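Local atomic coordinates of hypothetical protein PurS (Thermus thermophilus, PDB entry 2DGB), a protein that is a small protein of the PurS family that folds as a three-stranded antiparallel sheet with two helices and pairs with a second copy of itself. Residues A[3-8]-A[43-48]; A[8-13]-A[71-76]. All coordinates share one frame; numbering follows the deposited sequence.

Contact 1 of 2, residues A[3-8]-A[43-48]; sequences RYQATL and VLEIVF
E45 bends at its second torsion (chi2 -64°), which brings CD back beside CA, while T7 holds OG1 beside its own backbone N (chi1 -61°). The two side chains lie side by side and point the same way. T7 OG1 donates to E45 OE1 over 2.7 Å and meets the syn lone pair. Q5 reaches the same oxygen with an extended chain, CG anti to the backbone N. Q5 NE2 stands 3.0 Å from E45 OE1 and meets it from above the carboxylate plane. The amide and carboxylate planes are turned 71° apart. One oxygen thus takes two donors, which should limit rotation of the carboxylate. E45 OE2 lies close to the acid E11 of the second subunit, two like charges that could raise the pKa of one of them.

The segments are neighbouring antiparallel strands, the first and second of the chain. Backbone bonds run both ways at Y4–F48, A6–I46 and L8–L44. Strand 43-48 also pairs with a strand of the second subunit, so the sheet continues across the interface.

The face carrying Y4, A6, L8, L44, I46 and F48 is largely apolar where the strands meet. F48 CE2 comes 3.7 Å from A6 CB, which sits at the edge of the ring. Y4 CB lies over one face of the same ring, 4.1 Å from F48 CE2. L8 CD1 and I46 CD1 touch at 3.6 Å. Helix 53-67 covers this face, with M63 against F48 and A56 against Y4. At the start of strand 3-8, R3 NH1 passes V47 CG1 and forms a salt bridge with E36 of the second subunit.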
# COMPACT_ATOMS: atom_id res chain seq x y z
N ARG A 3 21.85 4.28 1.14
CA ARG A 3 20.57 3.84 1.68
C ARG A 3 19.40 4.18 0.76
O ARG A 3 19.42 5.22 0.09
CB ARG A 3 20.33 4.47 3.06
CG ARG A 3 21.20 3.93 4.18
CD ARG A 3 20.59 4.35 5.51
NE ARG A 3 20.19 5.74 5.44
CZ ARG A 3 19.17 6.28 6.10
NH1 ARG A 3 18.43 5.54 6.90
NH2 ARG A 3 18.89 7.56 5.91
N TYR A 4 18.38 3.33 0.76
CA TYR A 4 17.20 3.52 -0.09
C TYR A 4 15.90 3.16 0.63
O TYR A 4 15.90 2.43 1.62
CB TYR A 4 17.30 2.62 -1.33
CG TYR A 4 18.57 2.82 -2.14
CD1 TYR A 4 18.59 3.68 -3.23
CD2 TYR A 4 19.75 2.17 -1.79
CE1 TYR A 4 19.77 3.90 -3.95
CE2 TYR A 4 20.92 2.38 -2.49
CZ TYR A 4 20.93 3.25 -3.57
OH TYR A 4 22.11 3.48 -4.25
N GLN A 5 14.80 3.70 0.14
CA GLN A 5 13.51 3.37 0.72
C GLN A 5 12.62 2.93 -0.42
O GLN A 5 12.43 3.65 -1.40
CB GLN A 5 12.86 4.56 1.43
CG GLN A 5 11.54 4.18 2.11
CD GLN A 5 10.78 5.37 2.65
OE1 GLN A 5 11.33 6.18 3.39
NE2 GLN A 5 9.51 5.48 2.28
N ALA A 6 12.10 1.72 -0.31
CA ALA A 6 11.23 1.16 -1.33
C ALA A 6 9.81 1.09 -0.81
O ALA A 6 9.57 0.74 0.35
CB ALA A 6 11.72 -0.24 -1.71
N THR A 7 8.86 1.47 -1.67
CA THR A 7 7.45 1.41 -1.32
C THR A 7 6.89 0.21 -2.09
O THR A 7 6.66 0.29 -3.30
CB THR A 7 6.70 2.68 -1.75
OG1 THR A 7 7.26 3.82 -1.09
CG2 THR A 7 5.22 2.57 -1.37
N LEU A 8 6.71 -0.89 -1.37
CA LEU A 8 6.20 -2.12 -1.97
C LEU A 8 4.75 -2.41 -1.63
O LEU A 8 4.37 -2.44 -0.45
CB LEU A 8 7.04 -3.32 -1.51
CG LEU A 8 8.37 -3.63 -2.21
CD1 LEU A 8 9.25 -4.44 -1.28
CD2 LEU A 8 8.11 -4.38 -3.51
N VAL A 43 1.00 -2.22 2.46
CA VAL A 43 2.08 -1.43 1.88
C VAL A 43 3.25 -1.54 2.86
O VAL A 43 3.07 -1.43 4.08
CB VAL A 43 1.69 0.07 1.68
CG1 VAL A 43 1.28 0.71 3.00
CG2 VAL A 43 2.88 0.83 1.07
N LEU A 44 4.43 -1.78 2.31
CA LEU A 44 5.66 -1.90 3.09
C LEU A 44 6.67 -0.84 2.66
O LEU A 44 7.10 -0.82 1.50
CB LEU A 44 6.29 -3.29 2.91
CG LEU A 44 5.69 -4.50 3.65
CD1 LEU A 44 4.21 -4.59 3.39
CD2 LEU A 44 6.40 -5.77 3.19
N GLU A 45 7.03 0.04 3.59
CA GLU A 45 8.03 1.07 3.34
C GLU A 45 9.30 0.46 3.90
O GLU A 45 9.45 0.33 5.12
CB GLU A 45 7.71 2.36 4.09
CG GLU A 45 6.38 3.02 3.73
CD GLU A 45 6.31 3.50 2.29
OE1 GLU A 45 7.35 3.49 1.60
OE2 GLU A 45 5.21 3.91 1.85
N ILE A 46 10.21 0.07 3.02
CA ILE A 46 11.44 -0.58 3.44
C ILE A 46 12.70 0.25 3.21
O ILE A 46 13.01 0.63 2.08
CB ILE A 46 11.61 -1.93 2.70
CG1 ILE A 46 10.32 -2.75 2.81
CG2 ILE A 46 12.80 -2.69 3.28
CD1 ILE A 46 10.41 -4.12 2.16
N VAL A 47 13.40 0.54 4.31
CA VAL A 47 14.66 1.28 4.25
C VAL A 47 15.73 0.20 4.31
O VAL A 47 15.75 -0.62 5.25
CB VAL A 47 14.80 2.24 5.46
CG1 VAL A 47 16.17 2.92 5.43
CG2 VAL A 47 13.69 3.29 5.42
N PHE A 48 16.60 0.18 3.31
CA PHE A 48 17.64 -0.83 3.22
C PHE A 48 18.84 -0.32 2.42
O PHE A 48 18.72 0.64 1.67
CB PHE A 48 17.06 -2.06 2.54
CG PHE A 48 16.71 -1.83 1.09
CD1 PHE A 48 17.54 -2.29 0.08
CD2 PHE A 48 15.56 -1.12 0.75
CE1 PHE A 48 17.23 -2.05 -1.26
CE2 PHE A 48 15.24 -0.87 -0.59
CZ PHE A 48 16.08 -1.34 -1.60

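Contact 2 of 2, residues A[8-13]-A[71-76]; sequences LLIELK and VMEVYA
E11 O receives the shortest polar bond between the segments, from V74 N at 2.8 Å. E11 N returns a bond to V74 O, so this pair is held both ways. E73 CB lies 3.2 Å from E11 O. L9 and A76 form the next doubly bonded pair. Beyond the strand ends, K13 N adds a bond of 2.9 Å to M72 O, approaching from above the carbonyl plane. Residue 72 is a selenomethionine.

K13 then reaches across the other segment, its extended chain crossing V74 obliquely. K13 CG and V74 CG1 are 3.4 Å apart, tighter than usual for two carbons. K13 CE lies 3.3 Å from E73 O. The chain ends at NZ, which is hydrogen-bonded to the carbonyl oxygen of P70. This ties the end of strand 8-12 to the loop before strand 73-76.

The pairing joins the first and last strands of the chain. In the 2-1-3 order of the sheet, strand 3-12 is central, with strand 37-49 on one side and strand 73-83 on the other. The chain between the paired strands includes helices 19-30 and 53-67.

On the face that carries I10 and Y75, I10 CG2 packs 3.6 Å from E73 OE2, CD and OE1 alike. A methyl group therefore rests against the carboxylate. The polar end of E73 is held at OE1 by the backbone N of N69. OE2 has a long, weak ion pair with K42. Y75 has CG between its backbone N and carbonyl carbon (chi1 65°), and its ring leads away from strand 8-12. Y75 CD1 still lies 4.2 Å from L8 CD2. Helix 53-67 covers this side, with L67 against I10 and A65 against Y75.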
# COMPACT_ATOMS: atom_id res chain seq x y z
N LEU A 8 6.71 -0.89 -1.37
CA LEU A 8 6.20 -2.12 -1.97
C LEU A 8 4.75 -2.41 -1.63
O LEU A 8 4.37 -2.44 -0.45
CB LEU A 8 7.04 -3.32 -1.51
CG LEU A 8 8.37 -3.63 -2.21
CD1 LEU A 8 9.25 -4.44 -1.28
CD2 LEU A 8 8.11 -4.38 -3.51
N LEU A 9 3.95 -2.63 -2.66
CA LEU A 9 2.55 -2.95 -2.46
C LEU A 9 2.42 -4.46 -2.64
O LEU A 9 2.97 -5.02 -3.59
CB LEU A 9 1.68 -2.24 -3.49
CG LEU A 9 1.76 -0.71 -3.53
CD1 LEU A 9 0.79 -0.20 -4.58
CD2 LEU A 9 1.42 -0.13 -2.16
N ILE A 10 1.72 -5.12 -1.72
CA ILE A 10 1.51 -6.56 -1.82
C ILE A 10 0.00 -6.75 -1.77
O ILE A 10 -0.64 -6.54 -0.73
CB ILE A 10 2.22 -7.32 -0.67
CG1 ILE A 10 3.74 -7.12 -0.80
CG2 ILE A 10 1.88 -8.80 -0.74
CD1 ILE A 10 4.56 -7.78 0.31
N GLU A 11 -0.58 -7.11 -2.90
CA GLU A 11 -2.02 -7.26 -2.98
C GLU A 11 -2.41 -8.65 -3.47
O GLU A 11 -1.59 -9.38 -4.03
CB GLU A 11 -2.59 -6.18 -3.90
CG GLU A 11 -1.92 -4.81 -3.71
CD GLU A 11 -2.54 -3.71 -4.56
OE1 GLU A 11 -2.96 -3.99 -5.70
OE2 GLU A 11 -2.59 -2.56 -4.09
N LEU A 12 -3.67 -8.99 -3.25
CA LEU A 12 -4.23 -10.27 -3.66
C LEU A 12 -4.43 -10.29 -5.16
O LEU A 12 -4.80 -9.28 -5.75
CB LEU A 12 -5.58 -10.47 -2.98
CG LEU A 12 -5.57 -10.38 -1.45
CD1 LEU A 12 -6.99 -10.38 -0.93
CD2 LEU A 12 -4.78 -11.55 -0.89
N LYS A 13 -4.20 -11.44 -5.79
CA LYS A 13 -4.41 -11.54 -7.23
C LYS A 13 -5.92 -11.45 -7.46
O LYS A 13 -6.71 -11.79 -6.57
CB LYS A 13 -3.90 -12.88 -7.76
CG LYS A 13 -2.38 -12.98 -7.81
CD LYS A 13 -1.92 -14.27 -8.49
CE LYS A 13 -0.41 -14.38 -8.50
NZ LYS A 13 0.05 -15.65 -9.14
N VAL A 71 1.39 -17.78 -5.26
CA VAL A 71 0.15 -18.21 -5.88
C VAL A 71 -1.05 -17.29 -5.65
O VAL A 71 -1.92 -17.20 -6.51
CB VAL A 71 -0.22 -19.63 -5.40
CG1 VAL A 71 -1.53 -20.05 -6.04
CG2 VAL A 71 0.89 -20.61 -5.76
N MSE A 72 -1.08 -16.59 -4.53
CA MSE A 72 -2.22 -15.75 -4.23
C MSE A 72 -2.05 -14.24 -4.19
O MSE A 72 -3.03 -13.52 -4.08
CB MSE A 72 -2.83 -16.19 -2.91
CG MSE A 72 -3.45 -17.56 -2.98
SE MSE A 72 -4.06 -18.07 -1.25
CE MSE A 72 -5.38 -16.68 -0.98
N GLU A 73 -0.82 -13.77 -4.27
CA GLU A 73 -0.56 -12.34 -4.24
C GLU A 73 0.39 -11.93 -5.35
O GLU A 73 1.03 -12.76 -5.99
CB GLU A 73 0.07 -11.93 -2.91
CG GLU A 73 -0.76 -12.23 -1.68
CD GLU A 73 -0.03 -11.85 -0.41
OE1 GLU A 73 1.11 -12.31 -0.22
OE2 GLU A 73 -0.60 -11.09 0.39
N VAL A 74 0.47 -10.62 -5.56
CA VAL A 74 1.36 -10.03 -6.55
C VAL A 74 1.95 -8.82 -5.84
O VAL A 74 1.29 -8.20 -5.00
CB VAL A 74 0.60 -9.56 -7.81
CG1 VAL A 74 0.04 -10.76 -8.56
CG2 VAL A 74 -0.51 -8.60 -7.41
N TYR A 75 3.20 -8.49 -6.15
CA TYR A 75 3.82 -7.33 -5.53
C TYR A 75 4.10 -6.31 -6.61
O TYR A 75 4.16 -6.64 -7.79
CB TYR A 75 5.13 -7.72 -4.83
CG TYR A 75 6.23 -8.21 -5.75
CD1 TYR A 75 7.12 -7.33 -6.36
CD2 TYR A 75 6.37 -9.57 -6.02
CE1 TYR A 75 8.13 -7.79 -7.21
CE2 TYR A 75 7.37 -10.04 -6.86
CZ TYR A 75 8.25 -9.16 -7.45
OH TYR A 75 9.25 -9.65 -8.27
N ALA A 76 4.25 -5.06 -6.20
CA ALA A 76 4.54 -3.99 -7.13
C ALA A 76 5.42 -2.96 -6.44
O ALA A 76 5.10 -2.50 -5.34
CB ALA A 76 3.24 -3.34 -7.60

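How the contacts relate
Contact 1 and contact 2 follow one another along strand 3-12, with L8 common to both. Contact 1 joins its first half to strand 37-49. Contact 2 joins its second half to strand 73-83. The two contact centres lie about 16 Å apart. Their side chains also meet directly: V43 CG2 touches L9 CD2 at 3.7 Å on one face, and L44 CD2 lies 4.0 Å from I10 CD1 on the other. Helix 53-67 packs against both contacts. Each also reaches the second subunit: V43 from contact 1 packs on its E11, and L9 from contact 2 packs on its L9. Contact 1 is mostly buried, while contact 2 is only partly so.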